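Local coordinates for protein alpha-1,3-glucanase (PDB 6K0P) that hydrolyses alpha-1,3-glucan as a bacterial glycoside hydrolase of family 87, its catalytic domain binding nigerose units, at residues N373-L378 with N397-L402. The protein carries 1 engineered substitution. Numbering follows the deposited sequence.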
ATOM      1  N   ASN A 373       0.084   2.819  19.284  1.00 12.80           N
ATOM      2  CA  ASN A 373      -0.468   3.113  17.972  1.00 10.94           C
ATOM      3  C   ASN A 373      -1.550   2.106  17.611  1.00 12.94           C
ATOM      4  O   ASN A 373      -1.535   0.956  18.055  1.00 13.35           O
ATOM      5  CB  ASN A 373       0.642   3.073  16.923  1.00 11.79           C
ATOM      6  CG  ASN A 373       1.682   4.152  17.151  1.00 11.49           C
ATOM      7  OD1 ASN A 373       1.438   5.325  16.878  1.00 12.04           O
ATOM      8  ND2 ASN A 373       2.851   3.764  17.659  1.00 12.37           N
ATOM      9  N   LYS A 374      -2.511   2.561  16.812  1.00 11.49           N
ATOM     10  CA  LYS A 374      -3.624   1.733  16.368  1.00 10.60           C
ATOM     11  C   LYS A 374      -3.716   1.872  14.858  1.00 12.91           C
ATOM     12  O   LYS A 374      -4.065   2.944  14.349  1.00 14.00           O
ATOM     13  CB  LYS A 374      -4.929   2.143  17.054  1.00 13.36           C
ATOM     14  CG  LYS A 374      -4.913   1.868  18.566  1.00 17.21           C
ATOM     15  CD  LYS A 374      -6.208   2.310  19.223  1.00 23.03           C
ATOM     16  CE  LYS A 374      -6.169   2.073  20.728  1.00 36.30           C
ATOM     17  NZ  LYS A 374      -5.956   0.636  21.073  1.00 37.18           N
ATOM     18  N   TYR A 375      -3.373   0.798  14.152  1.00 11.29           N
ATOM     19  CA  TYR A 375      -3.439   0.714  12.693  1.00 10.79           C
ATOM     20  C   TYR A 375      -4.642  -0.187  12.426  1.00 11.67           C
ATOM     21  O   TYR A 375      -4.554  -1.409  12.571  1.00 11.97           O
ATOM     22  CB  TYR A 375      -2.158   0.080  12.156  1.00 10.64           C
ATOM     23  CG  TYR A 375      -0.927   0.975  12.064  1.00 11.22           C
ATOM     24  CD1 TYR A 375      -0.456   1.700  13.161  1.00 14.24           C
ATOM     25  CD2 TYR A 375      -0.195   1.049  10.885  1.00 11.30           C
ATOM     26  CE1 TYR A 375       0.686   2.497  13.064  1.00 13.66           C
ATOM     27  CE2 TYR A 375       0.950   1.833  10.790  1.00  9.87           C
ATOM     28  CZ  TYR A 375       1.383   2.559  11.876  1.00 12.10           C
ATOM     29  OH  TYR A 375       2.514   3.342  11.774  1.00 13.42           O
ATOM     30  N   THR A 376      -5.777   0.409  12.066  1.00 10.75           N
ATOM     31  CA  THR A 376      -7.051  -0.302  12.055  1.00 10.51           C
ATOM     32  C   THR A 376      -7.774  -0.100  10.733  1.00 11.11           C
ATOM     33  O   THR A 376      -7.711   0.981  10.137  1.00 11.22           O
ATOM     34  CB  THR A 376      -7.965   0.155  13.203  1.00 11.02           C
ATOM     35  OG1 THR A 376      -8.172   1.573  13.122  1.00 12.89           O
ATOM     36  CG2 THR A 376      -7.339  -0.177  14.560  1.00 12.94           C
ATOM     37  N   ASN A 377      -8.470  -1.145  10.280  1.00 10.56           N
ATOM     38  CA  ASN A 377      -9.315  -1.055   9.092  1.00 10.98           C
ATOM     39  C   ASN A 377      -8.503  -0.560   7.896  1.00 10.69           C
ATOM     40  O   ASN A 377      -8.834   0.434   7.252  1.00 10.90           O
ATOM     41  CB  ASN A 377     -10.541  -0.167   9.350  1.00 11.00           C
ATOM     42  CG  ASN A 377     -11.302  -0.569  10.603  1.00 12.76           C
ATOM     43  OD1 ASN A 377     -11.697  -1.723  10.752  1.00 14.73           O
ATOM     44  ND2 ASN A 377     -11.501   0.379  11.511  1.00 14.34           N
ATOM     45  N   LEU A 378      -7.419  -1.274   7.607  1.00 10.56           N
ATOM     46  CA  LEU A 378      -6.477  -0.852   6.579  1.00 10.44           C
ATOM     47  C   LEU A 378      -6.454  -1.857   5.439  1.00  9.76           C
ATOM     48  O   LEU A 378      -6.477  -3.075   5.668  1.00 10.97           O
ATOM     49  CB  LEU A 378      -5.065  -0.718   7.153  1.00 10.75           C
ATOM     50  CG  LEU A 378      -4.867   0.268   8.307  1.00  9.77           C
ATOM     51  CD1 LEU A 378      -3.387   0.326   8.695  1.00 11.53           C
ATOM     52  CD2 LEU A 378      -5.369   1.665   7.932  1.00 10.84           C
ATOM     53  N   ASN A 397       1.351  -2.000  20.358  1.00 12.84           N
ATOM     54  CA  ASN A 397       0.821  -1.482  19.103  1.00 11.12           C
ATOM     55  C   ASN A 397      -0.136  -2.499  18.505  1.00 11.05           C
ATOM     56  O   ASN A 397       0.116  -3.710  18.560  1.00 13.42           O
ATOM     57  CB  ASN A 397       1.944  -1.192  18.121  1.00 10.64           C
ATOM     58  CG  ASN A 397       2.832  -0.067  18.590  1.00 10.80           C
ATOM     59  OD1 ASN A 397       2.371   1.063  18.769  1.00 11.77           O
ATOM     60  ND2 ASN A 397       4.109  -0.360  18.804  1.00 12.11           N
ATOM     61  N   LEU A 398      -1.232  -2.004  17.931  1.00 10.69           N
ATOM     62  CA  LEU A 398      -2.316  -2.841  17.436  1.00 10.96           C
ATOM     63  C   LEU A 398      -2.465  -2.656  15.931  1.00 12.81           C
ATOM     64  O   LEU A 398      -2.486  -1.523  15.442  1.00 12.33           O
ATOM     65  CB  LEU A 398      -3.623  -2.453  18.124  1.00 12.09           C
ATOM     66  CG  LEU A 398      -4.891  -3.151  17.636  1.00 13.00           C
ATOM     67  CD1 LEU A 398      -4.865  -4.661  17.920  1.00 13.26           C
ATOM     68  CD2 LEU A 398      -6.100  -2.493  18.296  1.00 15.05           C
ATOM     69  N   PHE A 399      -2.574  -3.772  15.207  1.00 11.71           N
ATOM     70  CA  PHE A 399      -2.867  -3.799  13.778  1.00 11.66           C
ATOM     71  C   PHE A 399      -4.099  -4.682  13.634  1.00 12.62           C
ATOM     72  O   PHE A 399      -4.014  -5.898  13.838  1.00 14.06           O
ATOM     73  CB  PHE A 399      -1.677  -4.376  13.012  1.00 11.25           C
ATOM     74  CG  PHE A 399      -0.401  -3.592  13.204  1.00 11.85           C
ATOM     75  CD1 PHE A 399       0.361  -3.741  14.348  1.00 14.00           C
ATOM     76  CD2 PHE A 399       0.030  -2.695  12.227  1.00 16.80           C
ATOM     77  CE1 PHE A 399       1.528  -3.012  14.529  1.00 17.44           C
ATOM     78  CE2 PHE A 399       1.202  -1.963  12.402  1.00 15.51           C
ATOM     79  CZ  PHE A 399       1.951  -2.124  13.553  1.00 17.57           C
ATOM     80  N   GLN A 400      -5.244  -4.079  13.310  1.00 11.07           N
ATOM     81  CA  GLN A 400      -6.523  -4.762  13.447  1.00 11.66           C
ATOM     82  C   GLN A 400      -7.397  -4.535  12.226  1.00 11.74           C
ATOM     83  O   GLN A 400      -7.514  -3.407  11.737  1.00 12.66           O
ATOM     84  CB  GLN A 400      -7.244  -4.248  14.690  1.00 12.34           C
ATOM     85  CG  GLN A 400      -8.546  -4.951  15.006  1.00 12.87           C
ATOM     86  CD  GLN A 400      -9.109  -4.464  16.327  1.00 16.06           C
ATOM     87  OE1 GLN A 400      -9.474  -3.294  16.465  1.00 20.38           O
ATOM     88  NE2 GLN A 400      -9.144  -5.346  17.317  1.00 21.46           N
ATOM     89  N   ASN A 401      -8.027  -5.612  11.750  1.00 11.89           N
ATOM     90  CA  ASN A 401      -8.907  -5.601  10.579  1.00 11.09           C
ATOM     91  C   ASN A 401      -8.166  -5.114   9.329  1.00 11.96           C
ATOM     92  O   ASN A 401      -8.408  -4.027   8.799  1.00 12.61           O
ATOM     93  CB  ASN A 401     -10.212  -4.833  10.811  1.00 11.11           C
ATOM     94  CG  ASN A 401     -11.191  -5.058   9.684  1.00 14.90           C
ATOM     95  OD1 ASN A 401     -11.191  -6.125   9.080  1.00 18.81           O
ATOM     96  ND2 ASN A 401     -12.013  -4.065   9.379  1.00 15.23           N
ATOM     97  N   LEU A 402      -7.273  -5.978   8.860  1.00 11.89           N
ATOM     98  CA  LEU A 402      -6.385  -5.676   7.744  1.00 11.04           C
ATOM     99  C   LEU A 402      -6.754  -6.518   6.535  1.00 11.96           C
ATOM    100  O   LEU A 402      -7.141  -7.684   6.671  1.00 11.74           O
ATOM    101  CB  LEU A 402      -4.933  -6.002   8.100  1.00 11.49           C
ATOM    102  CG  LEU A 402      -4.405  -5.509   9.440  1.00 10.86           C
ATOM    103  CD1 LEU A 402      -2.976  -6.025   9.654  1.00 11.59           C
ATOM    104  CD2 LEU A 402      -4.463  -3.983   9.473  1.00 11.81           C
TER
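Asn397 OD1 takes two hydrogen bonds from Asn373: the backbone N approaches in the carbonyl plane at 2.9 Å, whereas ND2, 3.0 Å from OD1, sits above that plane. This is an asparagine ladder between neighbouring coils of a right-handed parallel beta-helix, the fold of the pectate-lyase-like clan. Both side chains are buried and point the same way; the ladder extends to Asn342, whose ND2 donates to Asn373 OD1, whereas Asn397 ND2 turns to the backbone Asn370 O. Strands 374-376 and 397-400 follow in register, almost exactly parallel. Tyr375 N donates to Leu398 O almost straight (2.8 Å, 176° at the hydrogen), and Tyr375 O accepts from Gln400 N. Tyr375 and Phe399 lie side by side in the interior, their ring planes 43° apart. Phe399 CE2 sits 3.6 Å above one face of the tyrosine ring, toward its rim, while Tyr375 OH hydrogen-bonds Ala358 O of strand 357-360. On the other face of the strands, Thr376 CG2 meets Gln400 CB; their polar ends turn to Asp345 and Asp435, respectively. The chain corners at Asn377 and Asn401, both with positive phi, and beyond it Leu378 CB meets Leu402 CD2. At this corner CG of Asn401 is anti to its backbone N (chi1 -170°), and ND2 reaches Asn377 OD1 at 2.7 Å, on a lone pair and with the oxygen in Asn401's amide plane.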